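Local coordinates for protein acetyl-CoA acetyltransferase A (Ascaris suum, PDB 6BJA) that is a thiolase-family acetyltransferase that binds coenzyme A and probably catalyses acetyl transfer between acetyl-CoA molecules in lipid metabolism, at residues A[56-61]-A[86-91]; A[100-105]-A[117-122]; A[36-41]-A[74-79]; A[261-266]-A[363-368]. One frame throughout, in Å; residues are numbered along the deposited sequence.

Contact 1: residues A[56-61]-A[86-91]; sequences EETIVG and SQCVTI
The carbonyl oxygen of Q87 is met from several directions. T58 N donates to Q87 O at 2.8 Å, with the donor lying nearly along the C=O axis (161° at the oxygen), and E57 CA supplies a C-H contact to the same oxygen at 3.1 Å. A water lies 2.8 Å from E57 OE1 and would join that carboxylate to Q87 O, but its link to Q87 O is weak and other acceptors compete for its protons. Strands 57-61 and 87-92 belong to a beta-alpha-beta unit with helix 72-79 as the crossover, and the directions of the two segments differ by 5°, so they are parallel. V89 uses both backbone polar atoms: its N donates to T58 O, and its O receives V60 N at 3.0 Å.

One face carries E57, Q87, I59 and V89. There the E57 carboxylate and Q87 amide planes stand 64° apart, and both groups are held by R114, through E57 OE2 and Q87 OE1. Further on, I59 and V89 lie side by side, CG2 to CG1, at 4.0 Å. At the strand edge, T90 and I91 pair antiparallel with a strand of the second subunit, so the sheet continues across the interface. On the face opposite I59, T90 OG1 bonds to N71 and A73. T90 CG2, anti to the backbone N, faces V60 O at 3.5 Å.

Contact 2: residues A[100-105]-A[117-122]; sequences KAIIMG and VVALGS
A119 CB presses into the helix backbone at A101 and I102, and here the contact is tight. The methyl lies 3.7 Å from A101 O and equally far from I102 CA. I102 carries CG1 beside its backbone N (chi1 -67°), and that carbon approaches the methyl obliquely from in front at 3.9 Å. The close packing extends to G105, whose bare CA admits V117 CG2 to 3.8 Å; the valine branch fills the wider backbone spacing there, where the CA atoms of G105 and V117 are 6.2 Å apart. V117 CG2 takes the crowded position between the backbone N and carbonyl carbon.

The helix runs nearly antiparallel to the strand (171°), as expected for the connecting helix of a beta-alpha-beta crossover. The chain passes from strand 87-92 through helix 97-110 into strand 116-124, with strand 57-61 lying between the two in the sheet. Small residues let the axes come within 7.0 Å.

The looser side lies toward L120. The A101 and A119 methyls stand 4.4 Å apart, and as the strand diverges L120 touches the helix through its carbonyl oxygen alone, 3.8 Å from A101 CB. The L120 side chain leaves from the opposite face of the strand and packs on V60 and A262.

Contact 3: residues A[36-41]-A[74-79]; sequences LGIVVT and RQISIA
I76 and T41 meet with their side chains crossing obliquely, and one methyl, I76 CG2, does most of the touching. It lies 3.4 Å from T41 OG1 and 3.7 Å from G37 O, so an apolar group covers a polar pair. That pair is already joined: T41 OG1 donates to G37 O at 2.8 Å, one turn back in the same helix. The hydroxyl stands above the carbonyl plane (36° out of it), while T41 N bonds to the same oxygen from the opposite face. T41 has OG1 anti to its carbonyl carbon and beside the backbone N (chi1 -63°), the rotamer that turns the hydroxyl back to the preceding turn.

The other branch of I76 goes elsewhere, bringing CD1 to G37 CA at 4.0 Å; with no side chain at G37, the helix backbone itself forms the contact surface. Segments 36-41 and 74-79 cross at -47°, with axes 8.8 Å apart, and their helices, 33-48 and 72-79, belong to a helical layer over the sheet of the N-terminal thiolase domain. L36 and V40 pack onto strand 257-267 of that sheet.

I38 packs alongside the same CG2 branch of I76 and runs on toward A79. Its CG1 passes I76 CA at 3.9 Å and its CD1 reaches A79 CB at 3.4 Å, tighter than a usual carbon-carbon contact, near the exposed end of the 72-79 helix.

Contact 4: residues A[261-266]-A[363-368]; sequences AACVLA and RIVVTL
Helix 357-371 packs on strand 257-267 as part of the helical core between the sheets, bringing together the N-terminal and C-terminal thiolase domains; A261 meets R363 where the two backbones come closest. A261 CB points at the helix and lies 3.6 Å from R363 N and 4.0 Å from R363 CB. One turn further along, V366 CG2 is the methyl shared by two strand side chains: it sits 4.2 Å from A261 CB and the same distance from C263 SG, with A262 O also near. C263 carries SG anti to its carbonyl carbon (chi1 -59°), and the sulfur also touches V365 CG1 at 4.3 Å. The distances describe apolar packing of small groups, with the segments crossing at 64°.

Beyond CB, the R363 chain leaves the strand, bent at chi2 and chi3. Its NH1 donates to T367 OG1 at 2.9 Å, with that oxygen only 6° out of the guanidinium plane, while I364 CG2 covers part of one guanidinium face. T367 OG1 is bonded to E203 as well. The R363 side chain lies about 7 Å from that of H355, a predicted catalytic residue. V365 continues onto M99 and I102 of helix 97-110, giving the paired buried helices of the layered alpha-beta-alpha-beta-alpha thiolase fold.

Overall arrangement
From the N terminus, helix 33-48 opens contact 3 and strand 57-61 opens contact 1. Helix 72-79 then closes contact 3 before strand 87-92 closes contact 1, so these two loops cross, and neither nests in the other. The T58 to S77 hydroxyl bond joins them directly. Contact 2 follows in series, a short loop from helix 97-110 into strand 116-124, which pairs with strand 57-61 of contact 1 on one edge and strand 257-267 of contact 4 on the other. Contact 4 comes last and spans the longest loop, tying that sheet to a C-terminal helix. Contacts 2 and 3 meet at L120 and T41, across the sheet from helix 97-110.

Contact 1: residues A[56-61]-A[86-91]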
loop_
_atom_site.group_PDB
_atom_site.type_symbol
_atom_site.label_atom_id
_atom_site.label_comp_id
_atom_site.label_asym_id
_atom_site.label_seq_id
_atom_site.Cartn_x
_atom_site.Cartn_y
_atom_site.Cartn_z
ATOM N N GLU A 56 -39.680 10.012 -5.909
ATOM C CA GLU A 56 -40.016 8.833 -5.095
ATOM C C GLU A 56 -38.884 7.814 -4.974
ATOM O O GLU A 56 -38.827 7.035 -4.009
ATOM C CB GLU A 56 -41.258 8.135 -5.663
ATOM C CG GLU A 56 -42.507 9.008 -5.548
ATOM C CD GLU A 56 -43.685 8.557 -6.402
ATOM O OE1 GLU A 56 -43.564 7.607 -7.183
ATOM O OE2 GLU A 56 -44.763 9.177 -6.288
ATOM N N GLU A 57 -38.013 7.800 -5.977
ATOM C CA GLU A 57 -36.850 6.914 -6.039
ATOM C C GLU A 57 -35.687 7.583 -6.727
ATOM O O GLU A 57 -35.895 8.353 -7.660
ATOM C CB GLU A 57 -37.112 5.635 -6.838
ATOM C CG GLU A 57 -37.993 4.650 -6.228
ATOM C CD GLU A 57 -37.850 3.268 -6.884
ATOM O OE1 GLU A 57 -36.778 2.952 -7.481
ATOM O OE2 GLU A 57 -38.824 2.502 -6.793
ATOM N N THR A 58 -34.478 7.221 -6.302
ATOM C CA THR A 58 -33.233 7.661 -6.924
ATOM C C THR A 58 -32.444 6.437 -7.325
ATOM O O THR A 58 -32.099 5.635 -6.458
ATOM C CB THR A 58 -32.442 8.504 -5.962
ATOM O OG1 THR A 58 -33.261 9.620 -5.570
ATOM C CG2 THR A 58 -31.154 9.021 -6.591
ATOM N N ILE A 59 -32.200 6.274 -8.623
ATOM C CA ILE A 59 -31.565 5.060 -9.141
ATOM C C ILE A 59 -30.296 5.490 -9.853
ATOM O O ILE A 59 -30.369 6.243 -10.815
ATOM C CB ILE A 59 -32.464 4.292 -10.132
ATOM C CG1 ILE A 59 -33.853 4.068 -9.551
ATOM C CG2 ILE A 59 -31.802 2.967 -10.540
ATOM C CD1 ILE A 59 -34.876 3.616 -10.539
ATOM N N VAL A 60 -29.149 5.002 -9.393
ATOM C CA VAL A 60 -27.859 5.496 -9.861
ATOM C C VAL A 60 -26.954 4.420 -10.402
ATOM O O VAL A 60 -26.601 3.477 -9.693
ATOM C CB VAL A 60 -27.079 6.199 -8.741
ATOM C CG1 VAL A 60 -25.778 6.788 -9.308
ATOM C CG2 VAL A 60 -27.920 7.286 -8.088
ATOM N N GLY A 61 -26.534 4.568 -11.655
ATOM C CA GLY A 61 -25.496 3.722 -12.204
ATOM C C GLY A 61 -24.096 4.174 -11.837
ATOM O O GLY A 61 -23.750 5.362 -11.933
ATOM N N SER A 86 -37.806 8.400 0.351
ATOM C CA SER A 86 -37.622 7.930 -1.008
ATOM C C SER A 86 -36.563 6.845 -1.056
ATOM O O SER A 86 -35.611 6.858 -0.281
ATOM C CB SER A 86 -37.251 9.095 -1.920
ATOM O OG SER A 86 -38.321 10.020 -1.933
ATOM N N GLN A 87 -36.743 5.903 -1.975
ATOM C CA GLN A 87 -35.881 4.741 -2.095
ATOM C C GLN A 87 -34.704 4.960 -3.035
ATOM O O GLN A 87 -34.872 5.510 -4.113
ATOM C CB GLN A 87 -36.696 3.573 -2.591
ATOM C CG GLN A 87 -37.460 2.825 -1.509
ATOM C CD GLN A 87 -38.356 3.705 -0.661
ATOM O OE1 GLN A 87 -39.446 4.108 -1.106
ATOM N NE2 GLN A 87 -37.919 4.003 0.582
ATOM N N CYS A 88 -33.538 4.481 -2.621
ATOM C CA CYS A 88 -32.276 4.725 -3.318
ATOM C C CYS A 88 -31.479 3.458 -3.548
ATOM O O CYS A 88 -31.259 2.702 -2.618
ATOM C CB CYS A 88 -31.438 5.684 -2.509
ATOM S SG CYS A 88 -32.342 7.209 -2.100
ATOM N N VAL A 89 -31.036 3.225 -4.788
ATOM C CA VAL A 89 -30.266 2.024 -5.089
ATOM C C VAL A 89 -29.182 2.345 -6.109
ATOM O O VAL A 89 -29.384 3.184 -7.008
ATOM C CB VAL A 89 -31.186 0.902 -5.592
ATOM C CG1 VAL A 89 -31.842 1.252 -6.932
ATOM C CG2 VAL A 89 -30.420 -0.415 -5.719
ATOM N N THR A 90 -28.028 1.707 -5.955
ATOM C CA THR A 90 -26.899 1.879 -6.862
ATOM C C THR A 90 -26.755 0.599 -7.650
ATOM O O THR A 90 -26.832 -0.489 -7.094
ATOM C CB THR A 90 -25.591 2.212 -6.122
ATOM O OG1 THR A 90 -25.815 3.336 -5.247
ATOM C CG2 THR A 90 -24.500 2.623 -7.085
ATOM N N ILE A 91 -26.606 0.721 -8.955
ATOM C CA ILE A 91 -26.527 -0.492 -9.742
ATOM C C ILE A 91 -25.341 -0.493 -10.697
ATOM O O ILE A 91 -24.869 0.558 -11.168
ATOM C CB ILE A 91 -27.833 -0.763 -10.491
ATOM C CG1 ILE A 91 -28.009 0.187 -11.646
ATOM C CG2 ILE A 91 -29.062 -0.670 -9.577
ATOM C CD1 ILE A 91 -28.071 -0.603 -12.851
HETATM O O HOH W 1 -34.468 3.158 -5.842
#

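Contact 2: residues A[100-105]-A[117-122]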
loop_
_atom_site.group_PDB
_atom_site.type_symbol
_atom_site.label_atom_id
_atom_site.label_comp_id
_atom_site.label_asym_id
_atom_site.label_seq_id
_atom_site.Cartn_x
_atom_site.Cartn_y
_atom_site.Cartn_z
ATOM N N LYS A 100 -29.452 0.988 -17.657
ATOM C CA LYS A 100 -30.244 0.096 -16.814
ATOM C C LYS A 100 -31.009 0.892 -15.759
ATOM O O LYS A 100 -32.165 0.601 -15.466
ATOM C CB LYS A 100 -29.333 -0.965 -16.174
ATOM C CG LYS A 100 -29.999 -1.874 -15.157
ATOM C CD LYS A 100 -31.139 -2.686 -15.741
ATOM C CE LYS A 100 -31.566 -3.772 -14.757
ATOM N NZ LYS A 100 -32.786 -4.461 -15.220
ATOM N N ALA A 101 -30.373 1.917 -15.204
ATOM C CA ALA A 101 -31.046 2.758 -14.221
ATOM C C ALA A 101 -32.301 3.368 -14.815
ATOM O O ALA A 101 -33.357 3.379 -14.170
ATOM C CB ALA A 101 -30.121 3.837 -13.718
ATOM N N ILE A 102 -32.194 3.902 -16.031
ATOM C CA ILE A 102 -33.346 4.505 -16.689
ATOM C C ILE A 102 -34.428 3.444 -16.956
ATOM O O ILE A 102 -35.610 3.686 -16.734
ATOM C CB ILE A 102 -32.951 5.222 -18.000
ATOM C CG1 ILE A 102 -32.084 6.439 -17.680
ATOM C CG2 ILE A 102 -34.193 5.658 -18.795
ATOM C CD1 ILE A 102 -31.398 7.058 -18.876
ATOM N N ILE A 103 -34.017 2.258 -17.404
ATOM C CA ILE A 103 -34.961 1.176 -17.657
ATOM C C ILE A 103 -35.680 0.764 -16.352
ATOM O O ILE A 103 -36.894 0.567 -16.351
ATOM C CB ILE A 103 -34.240 -0.010 -18.332
ATOM C CG1 ILE A 103 -33.884 0.391 -19.763
ATOM C CG2 ILE A 103 -35.139 -1.246 -18.329
ATOM C CD1 ILE A 103 -32.877 -0.527 -20.416
ATOM N N MET A 104 -34.953 0.698 -15.239
ATOM C CA MET A 104 -35.553 0.377 -13.949
ATOM C C MET A 104 -36.573 1.427 -13.551
ATOM O O MET A 104 -37.613 1.112 -12.988
ATOM C CB MET A 104 -34.492 0.254 -12.854
ATOM C CG MET A 104 -33.642 -1.005 -12.969
ATOM S SD MET A 104 -32.240 -1.011 -11.827
ATOM C CE MET A 104 -33.062 -0.999 -10.216
ATOM N N GLY A 105 -36.261 2.683 -13.817
ATOM C CA GLY A 105 -37.181 3.750 -13.484
ATOM C C GLY A 105 -38.433 3.636 -14.321
ATOM O O GLY A 105 -39.533 3.804 -13.820
ATOM N N VAL A 117 -39.585 9.332 -10.691
ATOM C CA VAL A 117 -38.283 8.905 -10.216
ATOM C C VAL A 117 -37.180 9.689 -10.902
ATOM O O VAL A 117 -37.408 10.302 -11.953
ATOM C CB VAL A 117 -38.027 7.402 -10.456
ATOM C CG1 VAL A 117 -39.163 6.527 -9.883
ATOM C CG2 VAL A 117 -37.853 7.124 -11.886
ATOM N N VAL A 118 -35.997 9.683 -10.295
ATOM C CA VAL A 118 -34.820 10.205 -10.971
ATOM C C VAL A 118 -33.853 9.045 -11.230
ATOM O O VAL A 118 -33.568 8.235 -10.335
ATOM C CB VAL A 118 -34.147 11.357 -10.171
ATOM C CG1 VAL A 118 -33.543 10.910 -8.838
ATOM C CG2 VAL A 118 -33.096 12.047 -11.074
ATOM N N ALA A 119 -33.418 8.936 -12.486
ATOM C CA ALA A 119 -32.491 7.905 -12.918
ATOM C C ALA A 119 -31.244 8.599 -13.445
ATOM O O ALA A 119 -31.339 9.515 -14.268
ATOM C CB ALA A 119 -33.128 7.052 -13.977
ATOM N N LEU A 120 -30.076 8.177 -12.988
ATOM C CA LEU A 120 -28.845 8.831 -13.372
ATOM C C LEU A 120 -27.650 7.891 -13.353
ATOM O O LEU A 120 -27.736 6.744 -12.913
ATOM C CB LEU A 120 -28.589 10.022 -12.435
ATOM C CG LEU A 120 -28.358 9.693 -10.968
ATOM C CD1 LEU A 120 -27.159 10.426 -10.440
ATOM C CD2 LEU A 120 -29.607 9.980 -10.158
ATOM N N GLY A 121 -26.520 8.429 -13.787
ATOM C CA GLY A 121 -25.253 7.744 -13.685
ATOM C C GLY A 121 -24.194 8.761 -13.333
ATOM O O GLY A 121 -24.292 9.927 -13.715
ATOM N N SER A 122 -23.187 8.303 -12.600
ATOM C CA SER A 122 -22.067 9.132 -12.196
ATOM C C SER A 122 -20.825 8.289 -12.066
ATOM O O SER A 122 -20.861 7.196 -11.501
ATOM C CB SER A 122 -22.324 9.820 -10.861
ATOM O OG SER A 122 -21.298 10.778 -10.608
#

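Contact 3: residues A[36-41]-A[74-79]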
loop_
_atom_site.group_PDB
_atom_site.type_symbol
_atom_site.label_atom_id
_atom_site.label_comp_id
_atom_site.label_asym_id
_atom_site.label_seq_id
_atom_site.Cartn_x
_atom_site.Cartn_y
_atom_site.Cartn_z
ATOM N N LEU A 36 -20.697 14.774 -8.216
ATOM C CA LEU A 36 -21.186 14.993 -9.569
ATOM C C LEU A 36 -22.635 14.543 -9.706
ATOM O O LEU A 36 -23.417 15.124 -10.456
ATOM C CB LEU A 36 -20.298 14.257 -10.582
ATOM C CG LEU A 36 -18.819 14.639 -10.629
ATOM C CD1 LEU A 36 -18.069 13.736 -11.591
ATOM C CD2 LEU A 36 -18.678 16.110 -11.049
ATOM N N GLY A 37 -22.986 13.482 -8.996
ATOM C CA GLY A 37 -24.344 12.958 -9.009
ATOM C C GLY A 37 -25.306 13.966 -8.410
ATOM O O GLY A 37 -26.424 14.135 -8.890
ATOM N N ILE A 38 -24.869 14.661 -7.365
ATOM C CA ILE A 38 -25.698 15.700 -6.776
ATOM C C ILE A 38 -25.909 16.855 -7.770
ATOM O O ILE A 38 -27.026 17.384 -7.898
ATOM C CB ILE A 38 -25.074 16.224 -5.469
ATOM C CG1 ILE A 38 -25.068 15.134 -4.409
ATOM C CG2 ILE A 38 -25.822 17.481 -4.945
ATOM C CD1 ILE A 38 -24.074 15.379 -3.286
ATOM N N VAL A 39 -24.862 17.241 -8.496
ATOM C CA VAL A 39 -25.004 18.325 -9.468
ATOM C C VAL A 39 -26.112 17.999 -10.439
ATOM O O VAL A 39 -27.003 18.825 -10.645
ATOM C CB VAL A 39 -23.697 18.588 -10.230
ATOM C CG1 VAL A 39 -23.899 19.556 -11.411
ATOM C CG2 VAL A 39 -22.657 19.134 -9.294
ATOM N N VAL A 40 -26.069 16.809 -11.057
ATOM C CA VAL A 40 -27.042 16.538 -12.106
ATOM C C VAL A 40 -28.421 16.193 -11.545
ATOM O O VAL A 40 -29.437 16.476 -12.181
ATOM C CB VAL A 40 -26.575 15.443 -13.083
ATOM C CG1 VAL A 40 -25.406 15.956 -13.897
ATOM C CG2 VAL A 40 -26.209 14.142 -12.359
ATOM N N THR A 41 -28.478 15.626 -10.340
ATOM C CA THR A 41 -29.764 15.330 -9.747
ATOM C C THR A 41 -30.494 16.624 -9.404
ATOM O O THR A 41 -31.661 16.777 -9.730
ATOM C CB THR A 41 -29.600 14.448 -8.493
ATOM O OG1 THR A 41 -29.017 13.198 -8.895
ATOM C CG2 THR A 41 -30.930 14.159 -7.815
ATOM N N ARG A 74 -28.065 6.786 -2.194
ATOM C CA ARG A 74 -28.679 7.388 -1.010
ATOM C C ARG A 74 -27.975 8.697 -0.604
ATOM O O ARG A 74 -28.619 9.662 -0.190
ATOM C CB ARG A 74 -28.659 6.391 0.132
ATOM C CG ARG A 74 -29.347 6.875 1.404
ATOM C CD ARG A 74 -30.837 6.997 1.224
ATOM N NE ARG A 74 -31.511 7.126 2.536
ATOM C CZ ARG A 74 -32.806 7.383 2.684
ATOM N NH1 ARG A 74 -33.607 7.493 1.632
ATOM N NH2 ARG A 74 -33.313 7.503 3.908
ATOM N N GLN A 75 -26.654 8.727 -0.702
ATOM C CA GLN A 75 -25.898 9.935 -0.433
ATOM C C GLN A 75 -26.341 11.046 -1.367
ATOM O O GLN A 75 -26.570 12.174 -0.945
ATOM C CB GLN A 75 -24.404 9.693 -0.577
ATOM C CG GLN A 75 -23.813 8.689 0.395
ATOM C CD GLN A 75 -22.322 8.583 0.224
ATOM O OE1 GLN A 75 -21.603 9.588 0.281
ATOM N NE2 GLN A 75 -21.842 7.375 -0.021
ATOM N N ILE A 76 -26.454 10.724 -2.646
ATOM C CA ILE A 76 -26.846 11.700 -3.654
ATOM C C ILE A 76 -28.264 12.203 -3.401
ATOM O O ILE A 76 -28.545 13.414 -3.418
ATOM C CB ILE A 76 -26.731 11.073 -5.068
ATOM C CG1 ILE A 76 -25.261 10.867 -5.431
ATOM C CG2 ILE A 76 -27.420 11.937 -6.134
ATOM C CD1 ILE A 76 -25.054 9.899 -6.599
ATOM N N SER A 77 -29.164 11.267 -3.118
ATOM C CA SER A 77 -30.562 11.589 -2.913
ATOM C C SER A 77 -30.734 12.543 -1.729
ATOM O O SER A 77 -31.387 13.593 -1.834
ATOM C CB SER A 77 -31.337 10.303 -2.691
ATOM O OG SER A 77 -32.730 10.483 -2.629
ATOM N N ILE A 78 -30.133 12.186 -0.606
ATOM C CA ILE A 78 -30.267 13.017 0.595
ATOM C C ILE A 78 -29.678 14.410 0.373
ATOM O O ILE A 78 -30.301 15.440 0.741
ATOM C CB ILE A 78 -29.615 12.335 1.814
ATOM C CG1 ILE A 78 -30.498 11.176 2.259
ATOM C CG2 ILE A 78 -29.419 13.337 2.971
ATOM C CD1 ILE A 78 -29.917 10.336 3.378
ATOM N N ALA A 79 -28.500 14.476 -0.248
ATOM C CA ALA A 79 -27.829 15.757 -0.479
ATOM C C ALA A 79 -28.536 16.610 -1.535
ATOM O O ALA A 79 -28.331 17.841 -1.590
ATOM C CB ALA A 79 -26.395 15.539 -0.869
#

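Contact 4: residues A[261-266]-A[363-368]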
loop_
_atom_site.group_PDB
_atom_site.type_symbol
_atom_site.label_atom_id
_atom_site.label_comp_id
_atom_site.label_asym_id
_atom_site.label_seq_id
_atom_site.Cartn_x
_atom_site.Cartn_y
_atom_site.Cartn_z
ATOM N N ALA A 261 -24.814 12.203 -15.524
ATOM C CA ALA A 261 -25.970 12.537 -16.344
ATOM C C ALA A 261 -27.225 12.021 -15.675
ATOM O O ALA A 261 -27.195 10.954 -15.065
ATOM C CB ALA A 261 -25.834 11.945 -17.736
ATOM N N ALA A 262 -28.330 12.753 -15.807
ATOM C CA ALA A 262 -29.562 12.425 -15.086
ATOM C C ALA A 262 -30.811 12.780 -15.855
ATOM O O ALA A 262 -30.838 13.792 -16.575
ATOM C CB ALA A 262 -29.605 13.158 -13.709
ATOM N N CYS A 263 -31.850 11.977 -15.664
ATOM C CA CYS A 263 -33.185 12.275 -16.178
ATOM C C CYS A 263 -34.217 12.116 -15.087
ATOM O O CYS A 263 -34.138 11.178 -14.289
ATOM C CB CYS A 263 -33.594 11.342 -17.305
ATOM S SG CYS A 263 -32.555 11.313 -18.752
ATOM N N VAL A 264 -35.206 13.005 -15.056
ATOM C CA VAL A 264 -36.390 12.770 -14.229
ATOM C C VAL A 264 -37.452 12.122 -15.106
ATOM O O VAL A 264 -37.750 12.618 -16.188
ATOM C CB VAL A 264 -36.915 14.075 -13.603
ATOM C CG1 VAL A 264 -38.275 13.882 -12.953
ATOM C CG2 VAL A 264 -35.935 14.572 -12.593
ATOM N N LEU A 265 -38.029 11.021 -14.617
ATOM C CA LEU A 265 -39.078 10.308 -15.324
ATOM C C LEU A 265 -40.383 10.470 -14.556
ATOM O O LEU A 265 -40.382 10.490 -13.327
ATOM C CB LEU A 265 -38.733 8.818 -15.460
ATOM C CG LEU A 265 -37.342 8.492 -16.001
ATOM C CD1 LEU A 265 -37.074 6.996 -15.941
ATOM C CD2 LEU A 265 -37.178 8.968 -17.413
ATOM N N ALA A 266 -41.488 10.594 -15.280
ATOM C CA ALA A 266 -42.796 10.685 -14.632
ATOM C C ALA A 266 -43.881 9.966 -15.445
ATOM O O ALA A 266 -43.795 9.848 -16.669
ATOM C CB ALA A 266 -43.179 12.156 -14.408
ATOM N N ARG A 363 -25.920 9.429 -20.254
ATOM C CA ARG A 363 -25.336 10.534 -21.002
ATOM C C ARG A 363 -25.787 10.449 -22.466
ATOM O O ARG A 363 -26.171 11.464 -23.051
ATOM C CB ARG A 363 -23.808 10.528 -20.886
ATOM C CG ARG A 363 -23.113 11.878 -21.136
ATOM C CD ARG A 363 -23.026 12.249 -22.612
ATOM N NE ARG A 363 -22.227 11.271 -23.368
ATOM C CZ ARG A 363 -22.265 11.144 -24.689
ATOM N NH1 ARG A 363 -23.091 11.875 -25.419
ATOM N NH2 ARG A 363 -21.486 10.256 -25.271
ATOM N N ILE A 364 -25.778 9.256 -23.067
ATOM C CA ILE A 364 -26.203 9.191 -24.466
ATOM C C ILE A 364 -27.713 9.377 -24.635
ATOM O O ILE A 364 -28.163 9.910 -25.647
ATOM C CB ILE A 364 -25.760 7.884 -25.173
ATOM C CG1 ILE A 364 -26.431 6.625 -24.603
ATOM C CG2 ILE A 364 -24.241 7.788 -25.124
ATOM C CD1 ILE A 364 -26.239 5.344 -25.493
ATOM N N VAL A 365 -28.502 9.023 -23.629
ATOM C CA VAL A 365 -29.928 9.337 -23.671
ATOM C C VAL A 365 -30.149 10.853 -23.610
ATOM O O VAL A 365 -30.982 11.405 -24.342
ATOM C CB VAL A 365 -30.693 8.650 -22.532
ATOM C CG1 VAL A 365 -32.130 9.136 -22.460
ATOM C CG2 VAL A 365 -30.659 7.128 -22.707
ATOM N N VAL A 366 -29.415 11.537 -22.730
ATOM C CA VAL A 366 -29.483 12.993 -22.655
ATOM C C VAL A 366 -29.129 13.625 -24.002
ATOM O O VAL A 366 -29.871 14.462 -24.508
ATOM C CB VAL A 366 -28.558 13.539 -21.536
ATOM C CG1 VAL A 366 -28.454 15.059 -21.622
ATOM C CG2 VAL A 366 -29.072 13.104 -20.175
ATOM N N THR A 367 -28.015 13.220 -24.605
ATOM C CA THR A 367 -27.607 13.774 -25.885
ATOM C C THR A 367 -28.627 13.474 -26.978
ATOM O O THR A 367 -28.955 14.366 -27.801
ATOM C CB THR A 367 -26.230 13.249 -26.244
ATOM O OG1 THR A 367 -25.310 13.729 -25.251
ATOM C CG2 THR A 367 -25.779 13.726 -27.617
ATOM N N LEU A 368 -29.162 12.259 -26.992
ATOM C CA LEU A 368 -30.188 11.906 -27.967
ATOM C C LEU A 368 -31.428 12.793 -27.828
ATOM O O LEU A 368 -31.942 13.313 -28.827
ATOM C CB LEU A 368 -30.582 10.432 -27.822
ATOM C CG LEU A 368 -31.682 9.956 -28.764
ATOM C CD1 LEU A 368 -31.189 9.972 -30.209
ATOM C CD2 LEU A 368 -32.166 8.577 -28.371
#